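Local coordinates for protein guanine deaminase (Escherichia coli, PDB 6OHB) that catalyses the hydrolytic deamination of guanine to xanthine and ammonia, using one zinc ion per subunit, in purine degradation, at residues H6-V11 against L39-Q44; A31-E36 against E48-W53; I74-V79 against G378-G383; F388-P393 against R427-G432. All coordinates share one frame; numbering follows the deposited sequence.

Contact 1. Residues H6-V11 against L39-Q44; sequences HTLKAV and LLLIKQ
One face of the H6 imidazole is covered by the side chain of Q44, and a water lies at the ring's edge, in its plane. The two residues stand at the end of an antiparallel pairing between strands 8-12 and 38-43, the middle pair of a four-stranded sheet in the small beta domain that accompanies the barrel in amidohydrolases. Q44 CG sits over the face, displaced toward the rim, and makes a CH-pi contact 3.6 Å from the H6 ring centroid. The extended Q44 chain crosses H6 at about a right angle, and its amide stacks on the imidazole with the planes 23° apart. H6 is exposed and poorly ordered, so the position of its ring is less certain. Two hydrogen-bonded pairs, K9 with I42 and V11 with L40, give four backbone bonds, all received in the carbonyl planes; I42 N to K9 O measures 2.9 Å. A10 and L41 share one face, where A10 CB meets L41 CD2 at 3.7 Å. The other face carries V11, L40 and I42, which close over F388, while the extended K9 chain leads away to hydrogen-bond the carbonyl of G432. L8 CD1 turns back toward segment 39-44, 3.1 Å from I42 O and 3.6 Å from K43 CB, a tight approach that goes with an unstaggered chi1 of -136°. Where the strands splay apart, the water bridges them, donating to T7 O at 2.6 Å and accepting from Q44 N at 3.1 Å.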
# COMPACT_ATOMS: atom_id res chain seq x y z
N HIS A 6 30.90 -16.55 -29.05
CA HIS A 6 30.23 -15.70 -28.08
C HIS A 6 30.96 -15.74 -26.73
O HIS A 6 31.84 -16.57 -26.49
CB HIS A 6 28.77 -16.13 -27.91
CG HIS A 6 27.90 -15.73 -29.06
ND1 HIS A 6 26.94 -14.75 -28.97
CD2 HIS A 6 27.84 -16.19 -30.34
CE1 HIS A 6 26.33 -14.62 -30.13
NE2 HIS A 6 26.85 -15.48 -30.98
N THR A 7 30.54 -14.84 -25.84
CA THR A 7 31.25 -14.57 -24.60
C THR A 7 30.34 -14.77 -23.39
O THR A 7 29.11 -14.79 -23.50
CB THR A 7 31.78 -13.13 -24.60
OG1 THR A 7 32.43 -12.86 -23.35
CG2 THR A 7 30.62 -12.17 -24.79
N LEU A 8 30.96 -14.89 -22.22
CA LEU A 8 30.29 -15.19 -20.97
C LEU A 8 30.13 -13.93 -20.11
O LEU A 8 30.88 -12.96 -20.24
CB LEU A 8 31.08 -16.24 -20.19
CG LEU A 8 30.36 -17.42 -19.52
CD1 LEU A 8 29.17 -17.87 -20.34
CD2 LEU A 8 31.34 -18.57 -19.34
N LYS A 9 29.13 -13.97 -19.22
CA LYS A 9 29.00 -13.02 -18.12
C LYS A 9 28.82 -13.81 -16.83
O LYS A 9 28.16 -14.85 -16.83
CB LYS A 9 27.82 -12.05 -18.29
CG LYS A 9 27.92 -11.13 -19.49
CD LYS A 9 26.78 -10.11 -19.48
CE LYS A 9 26.58 -9.50 -20.86
NZ LYS A 9 25.61 -8.38 -20.85
N ALA A 10 29.40 -13.30 -15.74
CA ALA A 10 29.36 -13.96 -14.44
C ALA A 10 28.71 -13.04 -13.41
O ALA A 10 29.13 -11.89 -13.25
CB ALA A 10 30.76 -14.35 -13.97
N VAL A 11 27.70 -13.55 -12.71
CA VAL A 11 26.97 -12.80 -11.70
C VAL A 11 27.00 -13.60 -10.40
O VAL A 11 26.54 -14.74 -10.37
CB VAL A 11 25.52 -12.53 -12.13
CG1 VAL A 11 24.74 -11.89 -10.98
CG2 VAL A 11 25.47 -11.64 -13.37
N LEU A 39 26.37 -18.58 -8.17
CA LEU A 39 26.96 -18.09 -9.40
C LEU A 39 26.01 -18.36 -10.55
O LEU A 39 25.49 -19.48 -10.69
CB LEU A 39 28.31 -18.77 -9.68
CG LEU A 39 28.85 -18.56 -11.09
CD1 LEU A 39 29.18 -17.09 -11.31
CD2 LEU A 39 30.08 -19.44 -11.33
N LEU A 40 25.80 -17.33 -11.37
CA LEU A 40 24.97 -17.37 -12.56
C LEU A 40 25.84 -16.99 -13.75
O LEU A 40 26.35 -15.86 -13.80
CB LEU A 40 23.78 -16.42 -12.44
CG LEU A 40 23.00 -16.18 -13.73
CD1 LEU A 40 22.23 -17.44 -14.12
CD2 LEU A 40 22.06 -14.99 -13.59
N LEU A 41 26.03 -17.92 -14.67
CA LEU A 41 26.78 -17.69 -15.89
C LEU A 41 25.80 -17.56 -17.05
O LEU A 41 24.93 -18.42 -17.24
CB LEU A 41 27.76 -18.84 -16.16
CG LEU A 41 28.97 -18.91 -15.24
CD1 LEU A 41 29.77 -20.16 -15.53
CD2 LEU A 41 29.83 -17.66 -15.41
N ILE A 42 26.00 -16.51 -17.85
CA ILE A 42 25.10 -16.07 -18.90
C ILE A 42 25.85 -16.11 -20.22
O ILE A 42 26.99 -15.62 -20.32
CB ILE A 42 24.60 -14.64 -18.63
CG1 ILE A 42 23.86 -14.57 -17.29
CG2 ILE A 42 23.74 -14.13 -19.78
CD1 ILE A 42 23.58 -13.14 -16.86
N LYS A 43 25.21 -16.66 -21.25
CA LYS A 43 25.76 -16.69 -22.59
C LYS A 43 24.62 -16.59 -23.59
O LYS A 43 23.65 -17.34 -23.49
CB LYS A 43 26.58 -17.96 -22.84
CG LYS A 43 27.25 -18.00 -24.21
CD LYS A 43 27.54 -19.43 -24.66
CE LYS A 43 29.04 -19.72 -24.66
NZ LYS A 43 29.36 -20.94 -25.46
N GLN A 44 24.76 -15.69 -24.56
CA GLN A 44 23.75 -15.48 -25.60
C GLN A 44 22.37 -15.26 -24.98
O GLN A 44 21.37 -15.87 -25.39
CB GLN A 44 23.72 -16.65 -26.58
CG GLN A 44 24.97 -16.77 -27.43
CD GLN A 44 24.90 -17.94 -28.39
OE1 GLN A 44 25.59 -18.94 -28.22
NE2 GLN A 44 24.06 -17.81 -29.42
O HOH W 1 27.38 -14.12 -25.26

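Contact 2. Residues A31-E36 against E48-W53; sequences ALRFIE and EWFGEW
A guanidinium lies flat against the edge of an aromatic ring, not over its face: F50 CE2 stands over the centre of the R33 guanidinium, 3.3 Å from R33 CZ, and the two planes are 77° apart. The side chains meet tip to tip. Both start with CG anti to their backbone N, and R33 then bends at chi3 (49°), which swings its flat end across the rim of the ring. R33 NE also lies near that rim, 3.4 Å from F50 CE2. Beside this pair I35 reaches for the same ring, its CG1 4.0 Å from F50 CZ, while its CD1 comes within 4.0 Å of OE2 of E52, whose chain crosses it obliquely. No hydrogen bond joins 31-36 to 48-53. Each chain turns a corner here, at E36 and at G51, and E48 with W49, both facing L41, forms a classic beta bulge; the contact thus spans the border between the small sheet holding strand 46-50 and strand 32-35, which pairs with strand 14-18. F50 is also met edge-to-face by F15. Because the ring offers R33 its hydrogen-bearing rim, this is not a classical cation-pi contact. The charge of R33 is instead answered by a salt bridge from NH2 to D17, which probably fixes the guanidinium while F50 shields one of its faces.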
# COMPACT_ATOMS: atom_id res chain seq x y z
N ALA A 31 9.80 -27.00 -4.00
CA ALA A 31 10.44 -26.60 -5.24
C ALA A 31 11.20 -25.29 -5.12
O ALA A 31 11.69 -24.77 -6.14
CB ALA A 31 9.39 -26.49 -6.35
N LEU A 32 11.31 -24.73 -3.92
CA LEU A 32 11.95 -23.43 -3.74
C LEU A 32 13.43 -23.64 -3.47
O LEU A 32 13.80 -24.28 -2.47
CB LEU A 32 11.30 -22.64 -2.61
CG LEU A 32 11.80 -21.20 -2.59
CD1 LEU A 32 10.77 -20.29 -3.22
CD2 LEU A 32 12.14 -20.74 -1.18
N ARG A 33 14.27 -23.11 -4.34
CA ARG A 33 15.71 -23.20 -4.22
C ARG A 33 16.25 -21.84 -3.80
O ARG A 33 15.99 -20.82 -4.46
CB ARG A 33 16.35 -23.64 -5.54
CG ARG A 33 17.86 -23.66 -5.51
CD ARG A 33 18.42 -24.16 -6.83
NE ARG A 33 17.80 -23.48 -7.96
CZ ARG A 33 18.05 -23.79 -9.23
NH1 ARG A 33 18.89 -24.77 -9.53
NH2 ARG A 33 17.44 -23.13 -10.21
N PHE A 34 17.00 -21.83 -2.70
CA PHE A 34 17.72 -20.67 -2.21
C PHE A 34 19.20 -21.01 -2.15
O PHE A 34 19.60 -21.92 -1.41
CB PHE A 34 17.20 -20.24 -0.83
CG PHE A 34 18.00 -19.15 -0.19
CD1 PHE A 34 18.01 -17.87 -0.73
CD2 PHE A 34 18.75 -19.39 0.95
CE1 PHE A 34 18.74 -16.86 -0.14
CE2 PHE A 34 19.49 -18.38 1.54
CZ PHE A 34 19.48 -17.11 1.00
N ILE A 35 20.01 -20.30 -2.92
CA ILE A 35 21.46 -20.47 -2.93
C ILE A 35 22.09 -19.22 -2.34
O ILE A 35 22.00 -18.14 -2.93
CB ILE A 35 22.00 -20.73 -4.35
CG1 ILE A 35 21.27 -21.91 -5.00
CG2 ILE A 35 23.50 -20.95 -4.31
CD1 ILE A 35 21.71 -23.27 -4.50
N GLU A 36 22.74 -19.36 -1.19
CA GLU A 36 23.22 -18.17 -0.49
C GLU A 36 24.51 -17.63 -1.11
O GLU A 36 24.68 -16.41 -1.19
CB GLU A 36 23.41 -18.49 0.99
CG GLU A 36 23.75 -17.27 1.83
CD GLU A 36 25.20 -17.25 2.24
OE1 GLU A 36 25.76 -16.14 2.39
OE2 GLU A 36 25.79 -18.34 2.41
N GLU A 48 23.59 -19.98 -18.93
CA GLU A 48 24.53 -21.02 -19.30
C GLU A 48 24.75 -21.99 -18.15
O GLU A 48 24.82 -23.20 -18.37
CB GLU A 48 25.87 -20.40 -19.73
CG GLU A 48 26.82 -21.42 -20.35
CD GLU A 48 26.48 -21.72 -21.79
OE1 GLU A 48 25.67 -20.97 -22.38
OE2 GLU A 48 27.00 -22.71 -22.34
N TRP A 49 24.87 -21.47 -16.94
CA TRP A 49 25.13 -22.34 -15.80
C TRP A 49 24.64 -21.64 -14.54
O TRP A 49 24.79 -20.43 -14.41
CB TRP A 49 26.62 -22.69 -15.68
CG TRP A 49 26.96 -23.74 -14.65
CD1 TRP A 49 27.14 -25.08 -14.88
CD2 TRP A 49 27.19 -23.54 -13.25
NE1 TRP A 49 27.45 -25.73 -13.70
CE2 TRP A 49 27.49 -24.81 -12.68
CE3 TRP A 49 27.18 -22.42 -12.41
CZ2 TRP A 49 27.76 -24.98 -11.32
CZ3 TRP A 49 27.44 -22.59 -11.06
CH2 TRP A 49 27.73 -23.86 -10.53
N PHE A 50 24.06 -22.40 -13.62
CA PHE A 50 23.65 -21.81 -12.36
C PHE A 50 23.94 -22.79 -11.23
O PHE A 50 23.69 -23.99 -11.37
CB PHE A 50 22.16 -21.46 -12.36
CG PHE A 50 21.65 -21.01 -11.03
CD1 PHE A 50 22.10 -19.84 -10.47
CD2 PHE A 50 20.74 -21.78 -10.33
CE1 PHE A 50 21.64 -19.42 -9.24
CE2 PHE A 50 20.28 -21.37 -9.10
CZ PHE A 50 20.73 -20.19 -8.55
N GLY A 51 24.46 -22.28 -10.12
CA GLY A 51 24.62 -23.14 -8.96
C GLY A 51 25.49 -22.52 -7.89
O GLY A 51 25.60 -21.29 -7.79
N GLU A 52 26.08 -23.38 -7.07
CA GLU A 52 26.95 -22.93 -5.99
C GLU A 52 28.23 -22.31 -6.54
O GLU A 52 28.82 -22.81 -7.51
CB GLU A 52 27.29 -24.09 -5.05
CG GLU A 52 26.11 -24.66 -4.30
CD GLU A 52 25.86 -23.96 -2.97
OE1 GLU A 52 26.65 -23.05 -2.63
OE2 GLU A 52 24.89 -24.33 -2.28
N TRP A 53 28.67 -21.23 -5.90
CA TRP A 53 29.87 -20.51 -6.32
C TRP A 53 31.08 -21.43 -6.43
O TRP A 53 31.81 -21.41 -7.43
CB TRP A 53 30.14 -19.36 -5.34
CG TRP A 53 31.46 -18.67 -5.54
CD1 TRP A 53 32.53 -18.71 -4.70
CD2 TRP A 53 31.84 -17.82 -6.63
NE1 TRP A 53 33.56 -17.95 -5.20
CE2 TRP A 53 33.16 -17.39 -6.39
CE3 TRP A 53 31.20 -17.38 -7.79
CZ2 TRP A 53 33.85 -16.55 -7.26
CZ3 TRP A 53 31.89 -16.54 -8.66
CH2 TRP A 53 33.20 -16.13 -8.39

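Contact 3. Residues I74-V79 against G378-G383; sequences IVPGFV and GNFLPG
F380 reaches the backbone of strand 74-76 with the far atoms of its ring, CZ and CE2, crossing the side chains of both I74 and P76 at about a right angle. With CG anti to its own carbonyl carbon (chi1 -62°), the side chain swings back toward the strand. CZ rests 3.6 Å from V75 C and 3.7 Å from P76 N, and CE2 lies 3.8 Å from P76 CD. The ring stands oblique to the peptide between V75 and P76, whose proline nitrogen has no hydrogen to donate. I74 CG2 also meets this tip, 4.0 Å from F380 CZ; the rest of I74, its CG1 branch, leads away. The pyrrolidine ring of P76 touches both F380, through CD, and the loop backbone, through CB and CG: P76 CG packs 3.3 Å from G378 O and 3.7 Å from N379 CA. The two segments meet by van der Waals contact, with no hydrogen bond between them. The loop is pinned from elsewhere. N379, whose side chain turns from the strand, binds K384 through OD1 and the carbonyl of V18 through ND2, while F380 N is bonded to the carboxylate of D17. Strand 73-84 passes here from the small beta domain into the barrel of the amidohydrolase fold, where it bears the zinc ligands H82 and H84, and runs between strands 14-18 and 388-391. The loop 378-383 closes over it, F380 meeting F15, F50 and F388, while F360 of helix 356-363 covers V75 and P76.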
# COMPACT_ATOMS: atom_id res chain seq x y z
N ILE A 74 18.97 -12.04 -5.60
CA ILE A 74 18.74 -12.09 -7.04
C ILE A 74 17.57 -13.03 -7.30
O ILE A 74 17.59 -14.19 -6.88
CB ILE A 74 20.00 -12.54 -7.80
CG1 ILE A 74 21.19 -11.66 -7.41
CG2 ILE A 74 19.77 -12.49 -9.30
CD1 ILE A 74 22.48 -12.02 -8.13
N VAL A 75 16.56 -12.50 -7.99
CA VAL A 75 15.32 -13.22 -8.26
C VAL A 75 15.06 -13.17 -9.76
O VAL A 75 15.59 -12.30 -10.47
CB VAL A 75 14.14 -12.62 -7.47
CG1 VAL A 75 14.44 -12.63 -6.00
CG2 VAL A 75 13.84 -11.20 -7.95
N PRO A 76 14.27 -14.10 -10.29
CA PRO A 76 13.86 -13.99 -11.69
C PRO A 76 13.00 -12.75 -11.89
O PRO A 76 12.33 -12.28 -10.97
CB PRO A 76 13.06 -15.27 -11.94
CG PRO A 76 13.46 -16.20 -10.83
CD PRO A 76 13.75 -15.33 -9.66
N GLY A 77 13.04 -12.21 -13.11
CA GLY A 77 12.27 -11.01 -13.40
C GLY A 77 10.79 -11.22 -13.14
O GLY A 77 10.24 -12.31 -13.36
N PHE A 78 10.14 -10.18 -12.62
CA PHE A 78 8.72 -10.27 -12.33
C PHE A 78 7.88 -10.27 -13.60
O PHE A 78 8.24 -9.65 -14.61
CB PHE A 78 8.28 -9.13 -11.40
CG PHE A 78 9.02 -9.12 -10.09
CD1 PHE A 78 9.17 -10.29 -9.35
CD2 PHE A 78 9.57 -7.95 -9.60
CE1 PHE A 78 9.85 -10.28 -8.15
CE2 PHE A 78 10.26 -7.94 -8.40
CZ PHE A 78 10.40 -9.11 -7.68
N VAL A 79 6.72 -10.92 -13.51
CA VAL A 79 5.81 -11.13 -14.63
C VAL A 79 4.49 -10.46 -14.29
O VAL A 79 3.78 -10.89 -13.37
CB VAL A 79 5.60 -12.62 -14.92
CG1 VAL A 79 4.65 -12.80 -16.09
CG2 VAL A 79 6.95 -13.31 -15.20
N GLY A 378 11.27 -17.51 -15.76
CA GLY A 378 10.65 -17.77 -14.48
C GLY A 378 11.57 -18.32 -13.42
O GLY A 378 11.23 -18.26 -12.23
N ASN A 379 12.71 -18.89 -13.80
CA ASN A 379 13.68 -19.37 -12.82
C ASN A 379 15.05 -19.41 -13.48
O ASN A 379 15.24 -18.92 -14.60
CB ASN A 379 13.26 -20.72 -12.23
CG ASN A 379 12.88 -21.74 -13.29
OD1 ASN A 379 13.35 -21.68 -14.43
ND2 ASN A 379 12.04 -22.69 -12.92
N PHE A 380 16.03 -19.97 -12.77
CA PHE A 380 17.42 -19.99 -13.23
C PHE A 380 17.83 -21.35 -13.78
O PHE A 380 19.00 -21.73 -13.67
CB PHE A 380 18.34 -19.56 -12.09
CG PHE A 380 18.09 -18.16 -11.60
CD1 PHE A 380 18.39 -17.06 -12.40
CD2 PHE A 380 17.53 -17.93 -10.36
CE1 PHE A 380 18.16 -15.77 -11.96
CE2 PHE A 380 17.29 -16.65 -9.91
CZ PHE A 380 17.60 -15.57 -10.71
N LEU A 381 16.90 -22.09 -14.36
CA LEU A 381 17.24 -23.37 -14.98
C LEU A 381 18.08 -23.12 -16.24
O LEU A 381 17.80 -22.19 -17.00
CB LEU A 381 15.98 -24.15 -15.36
CG LEU A 381 15.08 -24.68 -14.24
CD1 LEU A 381 13.83 -25.30 -14.85
CD2 LEU A 381 15.82 -25.68 -13.37
N PRO A 382 19.13 -23.93 -16.47
CA PRO A 382 19.92 -23.79 -17.70
C PRO A 382 19.03 -23.78 -18.94
O PRO A 382 18.04 -24.51 -19.02
CB PRO A 382 20.84 -25.01 -17.67
CG PRO A 382 20.99 -25.33 -16.20
CD PRO A 382 19.68 -24.94 -15.55
N GLY A 383 19.37 -22.91 -19.89
CA GLY A 383 18.58 -22.73 -21.08
C GLY A 383 17.54 -21.63 -21.01
O GLY A 383 17.09 -21.16 -22.06

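Contact 4. Residues F388-P393 against R427-G432; sequences FVVMEP and RTYVDG
The tight end of this antiparallel pair, part of the small beta domain beside the amidohydrolase barrel, is aromatic: F388 and Y429 form an offset stack, planes 10° apart and centroids 4.5 Å apart, with F388 CZ only 3.3 Å from Y429 CG. F388 takes the crowded position between its backbone N and carbonyl carbon (chi1 60°), which brings its ring face to face with the Y429 ring, so that Y429 CB also covers one of its faces in a CH-pi contact. Backbone bonds lock the pair; Y429 N meets F388 O at 2.9 Å, nearly along the C=O axis. The other hydrogen-bonded pair, V390 with R427, is looser at its side chains. V390 CB and R427 CB lie 3.8 Å apart, but R427 bends at chi2 and carries its guanidinium away, on the partly exposed side. V390 N reaches R427 O at 2.9 Å from above the carbonyl plane, a less regular bond. On the opposite face lie V389 and T428, with T428 OG1 bonded to the carbonyl of L131. Y429 OH likewise ends in a hydrogen bond to Y69 OH, tying this pair to strand 67-70. Strand 388-391 lies between strand 73-84, whose V75 is backbone-bonded to V389, and strand 425-430, which pairs in turn with strand 433-437.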
# COMPACT_ATOMS: atom_id res chain seq x y z
N PHE A 388 16.42 -11.11 -15.05
CA PHE A 388 16.44 -11.22 -13.59
C PHE A 388 16.64 -9.85 -12.96
O PHE A 388 16.98 -8.87 -13.62
CB PHE A 388 17.50 -12.22 -13.12
CG PHE A 388 18.92 -11.87 -13.52
CD1 PHE A 388 19.42 -12.26 -14.75
CD2 PHE A 388 19.76 -11.19 -12.64
CE1 PHE A 388 20.72 -11.95 -15.11
CE2 PHE A 388 21.06 -10.89 -12.99
CZ PHE A 388 21.54 -11.27 -14.23
N VAL A 389 16.40 -9.81 -11.65
CA VAL A 389 16.42 -8.58 -10.87
C VAL A 389 17.30 -8.79 -9.65
O VAL A 389 17.14 -9.77 -8.91
CB VAL A 389 15.00 -8.15 -10.43
CG1 VAL A 389 15.05 -6.79 -9.74
CG2 VAL A 389 14.06 -8.13 -11.63
N VAL A 390 18.24 -7.87 -9.44
CA VAL A 390 19.00 -7.79 -8.20
C VAL A 390 18.24 -6.85 -7.27
O VAL A 390 18.06 -5.66 -7.60
CB VAL A 390 20.43 -7.29 -8.45
CG1 VAL A 390 21.24 -7.36 -7.17
CG2 VAL A 390 21.08 -8.11 -9.56
N MET A 391 17.83 -7.37 -6.11
CA MET A 391 16.99 -6.73 -5.12
C MET A 391 17.80 -6.37 -3.88
O MET A 391 18.70 -7.13 -3.47
CB MET A 391 15.86 -7.66 -4.65
CG MET A 391 15.05 -8.32 -5.73
SD MET A 391 13.60 -7.35 -6.15
CE MET A 391 12.81 -7.25 -4.54
N GLU A 392 17.47 -5.23 -3.28
CA GLU A 392 18.08 -4.80 -2.03
C GLU A 392 17.00 -4.92 -0.97
O GLU A 392 16.20 -3.99 -0.79
CB GLU A 392 18.61 -3.37 -2.14
CG GLU A 392 19.59 -2.98 -1.04
CD GLU A 392 20.05 -1.55 -1.16
OE1 GLU A 392 19.81 -0.94 -2.22
OE2 GLU A 392 20.65 -1.03 -0.19
N PRO A 393 16.92 -6.03 -0.24
CA PRO A 393 15.84 -6.19 0.75
C PRO A 393 16.02 -5.32 1.98
O PRO A 393 15.09 -5.23 2.79
CB PRO A 393 15.91 -7.68 1.10
CG PRO A 393 17.32 -8.06 0.84
CD PRO A 393 17.79 -7.22 -0.31
N ARG A 427 19.19 -3.65 -9.51
CA ARG A 427 19.58 -3.81 -10.91
C ARG A 427 18.52 -4.63 -11.62
O ARG A 427 17.89 -5.51 -11.02
CB ARG A 427 20.96 -4.51 -11.05
CG ARG A 427 22.18 -3.79 -10.45
CD ARG A 427 22.69 -2.66 -11.33
NE ARG A 427 23.90 -2.03 -10.80
CZ ARG A 427 23.91 -1.08 -9.86
NH1 ARG A 427 22.78 -0.63 -9.33
NH2 ARG A 427 25.07 -0.57 -9.45
N THR A 428 18.33 -4.36 -12.91
CA THR A 428 17.46 -5.18 -13.75
C THR A 428 18.21 -5.58 -15.01
O THR A 428 18.71 -4.72 -15.75
CB THR A 428 16.15 -4.45 -14.10
OG1 THR A 428 15.45 -4.11 -12.90
CG2 THR A 428 15.26 -5.34 -14.96
N TYR A 429 18.24 -6.90 -15.26
CA TYR A 429 18.85 -7.50 -16.43
C TYR A 429 17.75 -8.06 -17.33
O TYR A 429 16.88 -8.81 -16.87
CB TYR A 429 19.80 -8.64 -16.04
CG TYR A 429 21.15 -8.21 -15.49
CD1 TYR A 429 21.27 -7.72 -14.19
CD2 TYR A 429 22.30 -8.32 -16.26
CE1 TYR A 429 22.51 -7.33 -13.68
CE2 TYR A 429 23.54 -7.93 -15.76
CZ TYR A 429 23.64 -7.44 -14.47
OH TYR A 429 24.87 -7.06 -13.97
N VAL A 430 17.81 -7.71 -18.62
CA VAL A 430 16.90 -8.24 -19.62
C VAL A 430 17.73 -8.80 -20.77
O VAL A 430 18.66 -8.14 -21.25
CB VAL A 430 15.92 -7.17 -20.13
CG1 VAL A 430 15.28 -7.59 -21.44
CG2 VAL A 430 14.85 -6.89 -19.07
N ASP A 431 17.40 -10.03 -21.20
CA ASP A 431 18.14 -10.71 -22.26
C ASP A 431 19.63 -10.81 -21.91
O ASP A 431 20.51 -10.60 -22.76
CB ASP A 431 17.93 -10.01 -23.61
CG ASP A 431 18.47 -10.82 -24.78
OD1 ASP A 431 18.17 -12.04 -24.86
OD2 ASP A 431 19.19 -10.25 -25.63
N GLY A 432 19.92 -11.08 -20.64
CA GLY A 432 21.29 -11.20 -20.19
C GLY A 432 22.05 -9.90 -20.15
O GLY A 432 23.28 -9.92 -19.98

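Along the chain, the segments of contacts 1 and 2 alternate and both contacts are complete before contact 3 opens; contact 4 follows contact 3. All four lie on one side of the chain's centre, away from the zinc site. Contacts 1 and 2 share neighbouring strands 38-43 and 46-50, L41 probably bonding with E48 and W49. Contacts 3 and 4, centred 10 Å apart, meet through adjacent strands 73-84 and 388-391. The centre of contact 1 is about 14 Å from that of each other contact, and F380 and F388 join the two groups. Amino- and carboxy-terminal parts of the chain thus build one small beta region beside the barrel, with strand 73-84 running from it toward the metal.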